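Local coordinates for E3 ubiquitin-protein ligase ORTHRUS 2 (Arabidopsis thaliana, PDB 7DUF) that acts as a RING-type E3 ubiquitin ligase and carries a zinc-binding PHD finger whose peptide-recognition regions adopt conformations that abrogate H3K4 peptide binding, at residues D8-C13 / S44-P49. Numbering follows the deposited sequence.
With ZN (zinc ion), chain D.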
loop_
_atom_site.group_PDB
_atom_site.type_symbol
_atom_site.label_atom_id
_atom_site.label_comp_id
_atom_site.label_asym_id
_atom_site.label_seq_id
_atom_site.Cartn_x
_atom_site.Cartn_y
_atom_site.Cartn_z
ATOM N N ASP A 8 20.585 -1.967 11.541
ATOM C CA ASP A 8 21.424 -0.771 11.512
ATOM C C ASP A 8 20.670 0.331 10.759
ATOM O O ASP A 8 19.518 0.599 11.114
ATOM C CB ASP A 8 22.789 -1.124 10.936
ATOM C CG ASP A 8 23.900 -0.261 11.500
ATOM O OD1 ASP A 8 23.769 0.980 11.455
ATOM O OD2 ASP A 8 24.903 -0.822 11.991
ATOM N N ILE A 9 21.256 0.968 9.755
ATOM C CA ILE A 9 20.588 2.036 9.022
ATOM C C ILE A 9 19.754 1.430 7.904
ATOM O O ILE A 9 20.122 0.418 7.297
ATOM C CB ILE A 9 21.603 3.060 8.473
ATOM C CG1 ILE A 9 22.820 2.347 7.881
ATOM C CG2 ILE A 9 22.026 4.028 9.568
ATOM C CD1 ILE A 9 23.716 3.252 7.059
ATOM N N GLN A 10 18.613 2.055 7.627
ATOM C CA GLN A 10 17.711 1.618 6.573
ATOM C C GLN A 10 17.957 2.432 5.310
ATOM O O GLN A 10 18.229 3.635 5.376
ATOM C CB GLN A 10 16.251 1.760 7.011
ATOM C CG GLN A 10 15.982 1.302 8.433
ATOM C CD GLN A 10 14.687 1.860 8.990
ATOM O OE1 GLN A 10 13.599 1.389 8.658
ATOM N NE2 GLN A 10 14.798 2.874 9.842
ATOM N N LEU A 11 17.855 1.769 4.157
ATOM C CA LEU A 11 18.120 2.399 2.876
ATOM C C LEU A 11 16.914 2.258 1.953
ATOM O O LEU A 11 16.243 1.221 1.967
ATOM C CB LEU A 11 19.355 1.781 2.205
ATOM C CG LEU A 11 20.703 2.371 2.628
ATOM C CD1 LEU A 11 21.181 1.735 3.924
ATOM C CD2 LEU A 11 21.748 2.201 1.536
ATOM N N PRO A 12 16.615 3.279 1.143
ATOM C CA PRO A 12 15.456 3.193 0.246
ATOM C C PRO A 12 15.761 2.432 -1.034
ATOM O O PRO A 12 16.702 1.633 -1.084
ATOM C CB PRO A 12 15.136 4.664 -0.039
ATOM C CG PRO A 12 16.471 5.331 0.010
ATOM C CD PRO A 12 17.292 4.585 1.045
ATOM N N CYS A 13 14.971 2.675 -2.074
ATOM C CA CYS A 13 15.152 2.010 -3.356
ATOM C C CYS A 13 15.862 2.929 -4.345
ATOM O O CYS A 13 16.124 4.104 -4.077
ATOM C CB CYS A 13 13.807 1.544 -3.921
ATOM S SG CYS A 13 13.292 -0.098 -3.356
ATOM N N SER A 44 10.726 -5.453 3.167
ATOM C CA SER A 44 11.442 -6.507 3.877
ATOM C C SER A 44 12.626 -5.945 4.653
ATOM O O SER A 44 12.906 -6.387 5.774
ATOM C CB SER A 44 11.907 -7.580 2.893
ATOM O OG SER A 44 13.149 -8.134 3.295
ATOM N N CYS A 45 13.322 -4.966 4.081
ATOM C CA CYS A 45 14.532 -4.410 4.670
ATOM C C CYS A 45 14.255 -3.272 5.646
ATOM O O CYS A 45 15.192 -2.568 6.035
ATOM C CB CYS A 45 15.475 -3.924 3.567
ATOM S SG CYS A 45 16.225 -5.245 2.584
ATOM N N LEU A 46 13.003 -3.070 6.043
ATOM C CA LEU A 46 12.686 -2.013 6.990
ATOM C C LEU A 46 13.026 -2.447 8.413
ATOM O O LEU A 46 13.211 -3.631 8.703
ATOM C CB LEU A 46 11.208 -1.631 6.900
ATOM C CG LEU A 46 10.809 -0.695 5.758
ATOM C CD1 LEU A 46 9.318 -0.400 5.808
ATOM C CD2 LEU A 46 11.616 0.594 5.809
ATOM N N SER A 47 13.115 -1.461 9.307
ATOM C CA SER A 47 13.345 -1.760 10.715
ATOM C C SER A 47 12.044 -2.130 11.416
ATOM O O SER A 47 11.984 -3.123 12.150
ATOM C CB SER A 47 14.010 -0.569 11.408
ATOM O OG SER A 47 15.422 -0.683 11.379
ATOM N N SER A 48 10.994 -1.341 11.197
ATOM C CA SER A 48 9.672 -1.598 11.765
ATOM C C SER A 48 8.652 -1.540 10.637
ATOM O O SER A 48 8.096 -0.473 10.340
ATOM C CB SER A 48 9.337 -0.598 12.870
ATOM O OG SER A 48 10.089 -0.861 14.042
ATOM N N PRO A 49 8.391 -2.666 9.976
ATOM C CA PRO A 49 7.370 -2.676 8.936
ATOM C C PRO A 49 6.013 -2.348 9.522
ATOM O O PRO A 49 5.761 -2.575 10.721
ATOM C CB PRO A 49 7.422 -4.115 8.406
ATOM C CG PRO A 49 8.790 -4.601 8.769
ATOM C CD PRO A 49 9.064 -3.969 10.098
HETATM ZN ZN ZN D . 15.957 -4.911 0.302
#
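The flat carboxamide of Gln10 lies over the side chain of Ser47, which fills one of its faces: Ser47 CB stands 3.5 Å from Gln10 CD, nearly straight below it, and Ser47 OG lies under the same face, below the CD-CG bond, 3.6 Å from both Gln10 CD and Gln10 CG. At the oxygen end, Leu46 CD2 approaches Gln10 OE1 to 3.6 Å from the other side of the amide plane. The Gln10 chain, extended beyond CG (chi2 161°), carries the amide across to residues 46-47, and the side chain also touches Trp41 of strand 40-42 and Pro62. One hydrogen bond joins the segments: Ser47 N donates to Gln10 OE1 at 3.0 Å, with an N-H...O angle of 157°. The donor sits 51° out of the carbonyl plane, on the face that Ser47 CB occupies; the bond is fairly straight at the hydrogen but meets the oxygen off its lone-pair directions. Ser47 OG bonds to the carbonyl oxygen of Ala6, so the same serine holds the arm at a second point, four residues before Gln10. Just upstream, Cys45 SG binds a zinc ion at 2.3 Å, together with Cys19, Cys22 and His42. The case illustrates how a small zinc finger combines metal ligation with local hydrogen bonds and packing: no backbone-to-backbone bond links 8-13 with 44-49, and a glutamine oxygen takes the Ser47 N-H instead, joining the N-terminal arm to the chain beside this zinc site.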